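Local atomic coordinates of lovastatin nonaketide synthase mokA (Monascus pilosus, PDB entry 6AD3), a protein that catalyses the iterative nine-step assembly of the lovastatin (monacolin K) nonaketide as a type I polyketide synthase, represented here by its condensation domain. Residues A[308-319]-A[504-514]. The protein carries 1 engineered substitution. Numbering follows the deposited sequence.
Sequences LDPMVAFRIRER and ISILSMFSMNP
S511 fits between V312, R315 and I316 where helix 310-319 meets helix 504-512, its CB 3.5 Å from I316 CG1. Its OG, placed between the backbone N and the carbonyl carbon (chi1 72°), donates to L507 O at 2.8 Å; that carbonyl also takes S511 N, from the opposite face of its plane. The same OG accepts from a water that in turn accepts from R315 NH1 at 2.6 Å, in the plane of the guanidinium, so a single water bridges the helices. R315 runs alongside M512, which points the same way and lays CE over one guanidinium face, toward its rim and 3.5 Å from R315 NH1. R319, its chain bent in the middle, instead crosses P514 at about a right angle: the CG of the proline sits over the centre of the guanidinium, 3.4 Å from R319 NH2. On the buried side, L507 CD2 meets I316 CD1 at 4.0 Å, while L308 CD1 reaches both I504 CG2 and L507 CD1. V312 CG1 packs on the S508 backbone. The axes cross at 47°, 8.9 Å apart. Helix 327-343 lies against the apolar side through Y331 and A334. L308 and I504 both rest on L482 of strand 481-487, so the helix that follows edge strand 301-307 is joined to the C-terminal helix 495-512 in the C-terminal subdomain of the two-lobed condensation-domain fold.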
ATOM      1  N   LEU A 308      13.928  -2.700 -13.135  1.00 17.27           N
ATOM      2  CA  LEU A 308      13.850  -3.734 -14.147  1.00 17.65           C
ATOM      3  C   LEU A 308      14.476  -3.194 -15.429  1.00 18.27           C
ATOM      4  O   LEU A 308      14.289  -2.026 -15.764  1.00 21.22           O
ATOM      5  CB  LEU A 308      12.401  -4.112 -14.395  1.00 16.55           C
ATOM      6  CG  LEU A 308      12.152  -5.268 -15.332  1.00 18.32           C
ATOM      7  CD1 LEU A 308      12.678  -6.587 -14.774  1.00 19.50           C
ATOM      8  CD2 LEU A 308      10.661  -5.368 -15.649  1.00 20.33           C
ATOM      9  N   ASP A 309      15.274  -4.048 -16.076  1.00 19.33           N
ATOM     10  CA  ASP A 309      15.831  -3.797 -17.412  1.00 20.78           C
ATOM     11  C   ASP A 309      14.751  -3.290 -18.367  1.00 20.82           C
ATOM     12  O   ASP A 309      13.702  -3.906 -18.491  1.00 20.00           O
ATOM     13  CB  ASP A 309      16.419  -5.107 -17.940  1.00 22.31           C
ATOM     14  CG  ASP A 309      16.999  -4.970 -19.341  1.00 31.66           C
ATOM     15  OD1 ASP A 309      18.174  -4.625 -19.460  1.00 34.38           O
ATOM     16  OD2 ASP A 309      16.322  -5.335 -20.291  1.00 33.11           O
ATOM     17  N   PRO A 310      15.081  -2.270 -19.182  1.00 21.59           N
ATOM     18  CA  PRO A 310      14.048  -1.689 -20.019  1.00 20.49           C
ATOM     19  C   PRO A 310      13.644  -2.556 -21.205  1.00 19.43           C
ATOM     20  O   PRO A 310      12.476  -2.519 -21.627  1.00 17.64           O
ATOM     21  CB  PRO A 310      14.678  -0.368 -20.495  1.00 23.28           C
ATOM     22  CG  PRO A 310      16.147  -0.571 -20.363  1.00 25.35           C
ATOM     23  CD  PRO A 310      16.272  -1.392 -19.108  1.00 25.22           C
ATOM     24  N   MET A 311      14.503  -3.495 -21.593  1.00 20.55           N
ATOM     25  CA  MET A 311      14.121  -4.421 -22.663  1.00 19.46           C
ATOM     26  C   MET A 311      13.208  -5.509 -22.148  1.00 19.96           C
ATOM     27  O   MET A 311      12.300  -5.945 -22.856  1.00 18.14           O
ATOM     28  CB  MET A 311      15.345  -5.014 -23.369  1.00 24.81           C
ATOM     29  CG  MET A 311      15.865  -4.120 -24.473  1.00 31.10           C
ATOM     30  SD  MET A 311      14.620  -3.865 -25.795  1.00 29.29           S
ATOM     31  CE  MET A 311      13.990  -5.486 -25.978  1.00 29.77           C
ATOM     32  N   VAL A 312      13.387  -5.893 -20.877  1.00 19.58           N
ATOM     33  CA  VAL A 312      12.455  -6.846 -20.257  1.00 18.10           C
ATOM     34  C   VAL A 312      11.081  -6.196 -20.094  1.00 16.79           C
ATOM     35  O   VAL A 312      10.040  -6.794 -20.428  1.00 18.09           O
ATOM     36  CB  VAL A 312      12.960  -7.350 -18.888  1.00 18.29           C
ATOM     37  CG1 VAL A 312      11.941  -8.275 -18.270  1.00 19.31           C
ATOM     38  CG2 VAL A 312      14.307  -8.065 -19.043  1.00 21.18           C
ATOM     39  N   ALA A 313      11.069  -4.958 -19.669  1.00 17.01           N
ATOM     40  CA  ALA A 313       9.791  -4.202 -19.557  1.00 17.73           C
ATOM     41  C   ALA A 313       9.073  -4.066 -20.882  1.00 18.53           C
ATOM     42  O   ALA A 313       7.832  -4.228 -20.956  1.00 18.29           O
ATOM     43  CB  ALA A 313      10.032  -2.850 -18.964  1.00 16.96           C
ATOM     44  N   PHE A 314       9.852  -3.821 -21.928  1.00 17.67           N
ATOM     45  CA  PHE A 314       9.328  -3.729 -23.298  1.00 19.26           C
ATOM     46  C   PHE A 314       8.707  -5.041 -23.743  1.00 19.01           C
ATOM     47  O   PHE A 314       7.592  -5.053 -24.297  1.00 19.61           O
ATOM     48  CB  PHE A 314      10.439  -3.279 -24.258  1.00 19.45           C
ATOM     49  CG  PHE A 314      10.055  -3.369 -25.723  1.00 19.84           C
ATOM     50  CD1 PHE A 314       9.297  -2.369 -26.307  1.00 25.96           C
ATOM     51  CD2 PHE A 314      10.367  -4.480 -26.451  1.00 22.10           C
ATOM     52  CE1 PHE A 314       8.918  -2.462 -27.632  1.00 32.36           C
ATOM     53  CE2 PHE A 314      10.020  -4.575 -27.789  1.00 27.84           C
ATOM     54  CZ  PHE A 314       9.309  -3.554 -28.379  1.00 27.00           C
ATOM     55  N   ARG A 315       9.409  -6.163 -23.549  1.00 18.20           N
ATOM     56  CA  ARG A 315       8.872  -7.457 -23.929  1.00 19.94           C
ATOM     57  C   ARG A 315       7.597  -7.771 -23.161  1.00 17.71           C
ATOM     58  O   ARG A 315       6.667  -8.370 -23.693  1.00 19.28           O
ATOM     59  CB  ARG A 315       9.901  -8.570 -23.699  1.00 20.74           C
ATOM     60  CG  ARG A 315      11.073  -8.493 -24.658  1.00 23.52           C
ATOM     61  CD  ARG A 315      11.953  -9.729 -24.628  1.00 24.74           C
ATOM     62  NE  ARG A 315      13.175  -9.419 -25.364  1.00 30.61           N
ATOM     63  CZ  ARG A 315      14.297  -9.008 -24.791  1.00 33.59           C
ATOM     64  NH1 ARG A 315      14.477  -9.223 -23.485  1.00 25.23           N
ATOM     65  NH2 ARG A 315      15.306  -8.559 -25.550  1.00 32.14           N
ATOM     66  N   ILE A 316       7.566  -7.399 -21.902  1.00 17.19           N
ATOM     67  CA  ILE A 316       6.372  -7.614 -21.133  1.00 18.47           C
ATOM     68  C   ILE A 316       5.183  -6.803 -21.690  1.00 16.78           C
ATOM     69  O   ILE A 316       4.085  -7.323 -21.824  1.00 18.39           O
ATOM     70  CB  ILE A 316       6.629  -7.322 -19.647  1.00 17.04           C
ATOM     71  CG1 ILE A 316       7.522  -8.426 -19.073  1.00 18.76           C
ATOM     72  CG2 ILE A 316       5.302  -7.264 -18.870  1.00 18.69           C
ATOM     73  CD1 ILE A 316       8.031  -8.106 -17.663  1.00 18.07           C
ATOM     74  N   ARG A 317       5.407  -5.566 -22.091  1.00 19.25           N
ATOM     75  CA  ARG A 317       4.314  -4.793 -22.689  1.00 20.13           C
ATOM     76  C   ARG A 317       3.847  -5.438 -23.974  1.00 21.34           C
ATOM     77  O   ARG A 317       2.649  -5.556 -24.211  1.00 20.07           O
ATOM     78  CB  ARG A 317       4.721  -3.340 -22.946  1.00 21.03           C
ATOM     79  CG  ARG A 317       4.983  -2.553 -21.670  1.00 26.31           C
ATOM     80  CD  ARG A 317       5.067  -1.045 -21.923  1.00 26.33           C
ATOM     81  NE  ARG A 317       6.084  -0.693 -22.903  1.00 26.74           N
ATOM     82  CZ  ARG A 317       7.373  -0.548 -22.619  1.00 33.30           C
ATOM     83  NH1 ARG A 317       7.790  -0.677 -21.376  1.00 30.88           N
ATOM     84  NH2 ARG A 317       8.229  -0.220 -23.576  1.00 36.23           N
ATOM     85  N   GLU A 318       4.793  -5.905 -24.787  1.00 20.53           N
ATOM     86  CA  GLU A 318       4.441  -6.517 -26.094  1.00 20.68           C
ATOM     87  C   GLU A 318       3.636  -7.786 -25.916  1.00 20.23           C
ATOM     88  O   GLU A 318       2.609  -7.975 -26.569  1.00 21.83           O
ATOM     89  CB  GLU A 318       5.697  -6.804 -26.936  1.00 23.75           C
ATOM     90  CG  GLU A 318       6.464  -5.546 -27.263  1.00 29.78           C
ATOM     91  CD  GLU A 318       5.579  -4.479 -27.906  1.00 35.73           C
ATOM     92  OE1 GLU A 318       5.166  -3.504 -27.205  1.00 48.84           O
ATOM     93  OE2 GLU A 318       5.200  -4.689 -29.058  1.00 38.97           O
ATOM     94  N   ARG A 319       4.154  -8.713 -25.114  1.00 19.18           N
ATOM     95  CA  ARG A 319       3.529 -10.022 -24.949  1.00 22.16           C
ATOM     96  C   ARG A 319       2.177  -9.899 -24.171  1.00 18.46           C
ATOM     97  O   ARG A 319       1.243 -10.588 -24.485  1.00 17.80           O
ATOM     98  CB  ARG A 319       4.493 -11.023 -24.249  1.00 24.12           C
ATOM     99  CG  ARG A 319       5.877 -11.272 -24.938  1.00 28.23           C
ATOM    100  CD  ARG A 319       5.897 -11.267 -26.464  1.00 33.05           C
ATOM    101  NE  ARG A 319       5.329 -12.496 -27.046  1.00 35.04           N
ATOM    102  CZ  ARG A 319       6.026 -13.571 -27.396  1.00 30.85           C
ATOM    103  NH1 ARG A 319       7.360 -13.635 -27.237  1.00 26.78           N
ATOM    104  NH2 ARG A 319       5.369 -14.641 -27.806  1.00 32.71           N
ATOM    105  N   ILE A 504      13.141 -11.402 -11.237  1.00 17.67           N
ATOM    106  CA  ILE A 504      13.607 -10.736 -12.447  1.00 19.69           C
ATOM    107  C   ILE A 504      13.990 -11.768 -13.510  1.00 22.19           C
ATOM    108  O   ILE A 504      13.619 -11.649 -14.717  1.00 19.43           O
ATOM    109  CB  ILE A 504      14.780  -9.786 -12.145  1.00 20.66           C
ATOM    110  CG1 ILE A 504      14.244  -8.576 -11.367  1.00 21.93           C
ATOM    111  CG2 ILE A 504      15.474  -9.332 -13.431  1.00 23.64           C
ATOM    112  CD1 ILE A 504      15.325  -7.716 -10.760  1.00 25.79           C
ATOM    113  N   SER A 505      14.669 -12.819 -13.075  1.00 18.74           N
ATOM    114  CA  SER A 505      14.976 -13.938 -13.987  1.00 20.91           C
ATOM    115  C   SER A 505      13.733 -14.550 -14.628  1.00 18.97           C
ATOM    116  O   SER A 505      13.691 -14.812 -15.853  1.00 20.30           O
ATOM    117  CB  SER A 505      15.837 -15.004 -13.270  1.00 23.12           C
ATOM    118  OG  SER A 505      17.132 -14.475 -12.965  1.00 28.02           O
ATOM    119  N   ILE A 506      12.710 -14.772 -13.835  1.00 17.74           N
ATOM    120  CA  ILE A 506      11.507 -15.418 -14.325  1.00 18.89           C
ATOM    121  C   ILE A 506      10.726 -14.493 -15.262  1.00 18.47           C
ATOM    122  O   ILE A 506      10.187 -14.947 -16.268  1.00 18.42           O
ATOM    123  CB  ILE A 506      10.630 -15.993 -13.143  1.00 20.82           C
ATOM    124  CG1 ILE A 506      10.182 -17.415 -13.472  1.00 23.60           C
ATOM    125  CG2 ILE A 506       9.456 -15.113 -12.822  1.00 20.89           C
ATOM    126  CD1 ILE A 506       9.227 -18.038 -12.451  1.00 29.30           C
ATOM    127  N   LEU A 507      10.742 -13.181 -14.990  1.00 16.21           N
ATOM    128  CA  LEU A 507      10.139 -12.200 -15.890  1.00 17.18           C
ATOM    129  C   LEU A 507      10.884 -12.158 -17.199  1.00 17.85           C
ATOM    130  O   LEU A 507      10.284 -12.140 -18.260  1.00 17.09           O
ATOM    131  CB  LEU A 507      10.210 -10.789 -15.295  1.00 18.21           C
ATOM    132  CG  LEU A 507       9.295 -10.515 -14.093  1.00 15.78           C
ATOM    133  CD1 LEU A 507       9.694  -9.170 -13.479  1.00 17.01           C
ATOM    134  CD2 LEU A 507       7.832 -10.505 -14.485  1.00 16.42           C
ATOM    135  N   SER A 508      12.202 -12.229 -17.126  1.00 18.96           N
ATOM    136  CA  SER A 508      12.987 -12.172 -18.333  1.00 19.94           C
ATOM    137  C   SER A 508      12.719 -13.433 -19.188  1.00 22.53           C
ATOM    138  O   SER A 508      12.568 -13.359 -20.420  1.00 22.37           O
ATOM    139  CB  SER A 508      14.473 -12.058 -17.986  1.00 22.70           C
ATOM    140  OG  SER A 508      15.227 -12.044 -19.201  1.00 27.23           O
ATOM    141  N   MET A 509      12.638 -14.590 -18.538  1.00 19.97           N
ATOM    142  CA  MET A 509      12.484 -15.837 -19.282  1.00 22.96           C
ATOM    143  C   MET A 509      11.096 -15.929 -19.927  1.00 22.38           C
ATOM    144  O   MET A 509      10.965 -16.249 -21.115  1.00 20.88           O
ATOM    145  CB  MET A 509      12.758 -17.024 -18.350  1.00 23.74           C
ATOM    146  CG  MET A 509      12.490 -18.375 -18.923  1.00 29.88           C
ATOM    147  SD  MET A 509      12.781 -19.715 -17.707  1.00 33.22           S
ATOM    148  CE  MET A 509      11.380 -19.481 -16.599  1.00 34.70           C
ATOM    149  N   PHE A 510      10.056 -15.639 -19.167  1.00 20.18           N
ATOM    150  CA  PHE A 510       8.697 -15.764 -19.695  1.00 20.26           C
ATOM    151  C   PHE A 510       8.363 -14.697 -20.731  1.00 19.19           C
ATOM    152  O   PHE A 510       7.529 -14.940 -21.626  1.00 19.30           O
ATOM    153  CB  PHE A 510       7.640 -15.771 -18.570  1.00 21.05           C
ATOM    154  CG  PHE A 510       7.610 -17.045 -17.769  1.00 23.79           C
ATOM    155  CD1 PHE A 510       7.636 -18.275 -18.390  1.00 22.01           C
ATOM    156  CD2 PHE A 510       7.569 -17.009 -16.388  1.00 26.36           C
ATOM    157  CE1 PHE A 510       7.578 -19.446 -17.662  1.00 26.60           C
ATOM    158  CE2 PHE A 510       7.525 -18.190 -15.645  1.00 28.19           C
ATOM    159  CZ  PHE A 510       7.555 -19.402 -16.275  1.00 26.70           C
ATOM    160  N   SER A 511       8.946 -13.504 -20.587  1.00 17.73           N
ATOM    161  CA  SER A 511       8.670 -12.449 -21.495  1.00 18.75           C
ATOM    162  C   SER A 511       9.437 -12.688 -22.806  1.00 20.82           C
ATOM    163  O   SER A 511       8.975 -12.286 -23.853  1.00 20.26           O
ATOM    164  CB  SER A 511       8.999 -11.079 -20.890  1.00 20.48           C
ATOM    165  OG  SER A 511      10.396 -10.855 -20.775  1.00 20.36           O
ATOM    166  N   MET A 512      10.548 -13.425 -22.724  1.00 18.44           N
ATOM    167  CA  MET A 512      11.270 -13.904 -23.939  1.00 22.60           C
ATOM    168  C   MET A 512      10.470 -15.025 -24.623  1.00 21.26           C
ATOM    169  O   MET A 512      10.374 -15.079 -25.839  1.00 20.53           O
ATOM    170  CB  MET A 512      12.647 -14.409 -23.530  1.00 25.22           C
ATOM    171  CG  MET A 512      13.575 -14.776 -24.659  1.00 29.60           C
ATOM    172  SD  MET A 512      14.098 -13.332 -25.605  1.00 35.69           S
ATOM    173  CE  MET A 512      15.196 -12.559 -24.411  1.00 30.97           C
ATOM    174  N   ASN A 513       9.879 -15.910 -23.834  1.00 19.98           N
ATOM    175  CA  ASN A 513       9.196 -17.084 -24.367  1.00 19.18           C
ATOM    176  C   ASN A 513       8.025 -17.506 -23.492  1.00 20.34           C
ATOM    177  O   ASN A 513       8.184 -18.354 -22.603  1.00 21.74           O
ATOM    178  CB  ASN A 513      10.184 -18.244 -24.468  1.00 20.73           C
ATOM    179  CG  ASN A 513       9.603 -19.456 -25.154  1.00 21.83           C
ATOM    180  OD1 ASN A 513       8.419 -19.501 -25.456  1.00 21.72           O
ATOM    181  ND2 ASN A 513      10.443 -20.461 -25.382  1.00 20.90           N
ATOM    182  N   PRO A 514       6.827 -17.028 -23.834  1.00 21.52           N
ATOM    183  CA  PRO A 514       5.596 -17.349 -23.097  1.00 23.24           C
ATOM    184  C   PRO A 514       5.062 -18.733 -23.380  1.00 22.64           C
ATOM    185  O   PRO A 514       4.088 -19.143 -22.778  1.00 23.82           O
ATOM    186  CB  PRO A 514       4.574 -16.315 -23.594  1.00 25.61           C
ATOM    187  CG  PRO A 514       5.303 -15.402 -24.521  1.00 28.33           C
ATOM    188  CD  PRO A 514       6.627 -15.991 -24.864  1.00 26.05           C
TER
HETATM  189  O   HOH W   1      13.056 -10.609 -21.844  1.00 36.25           O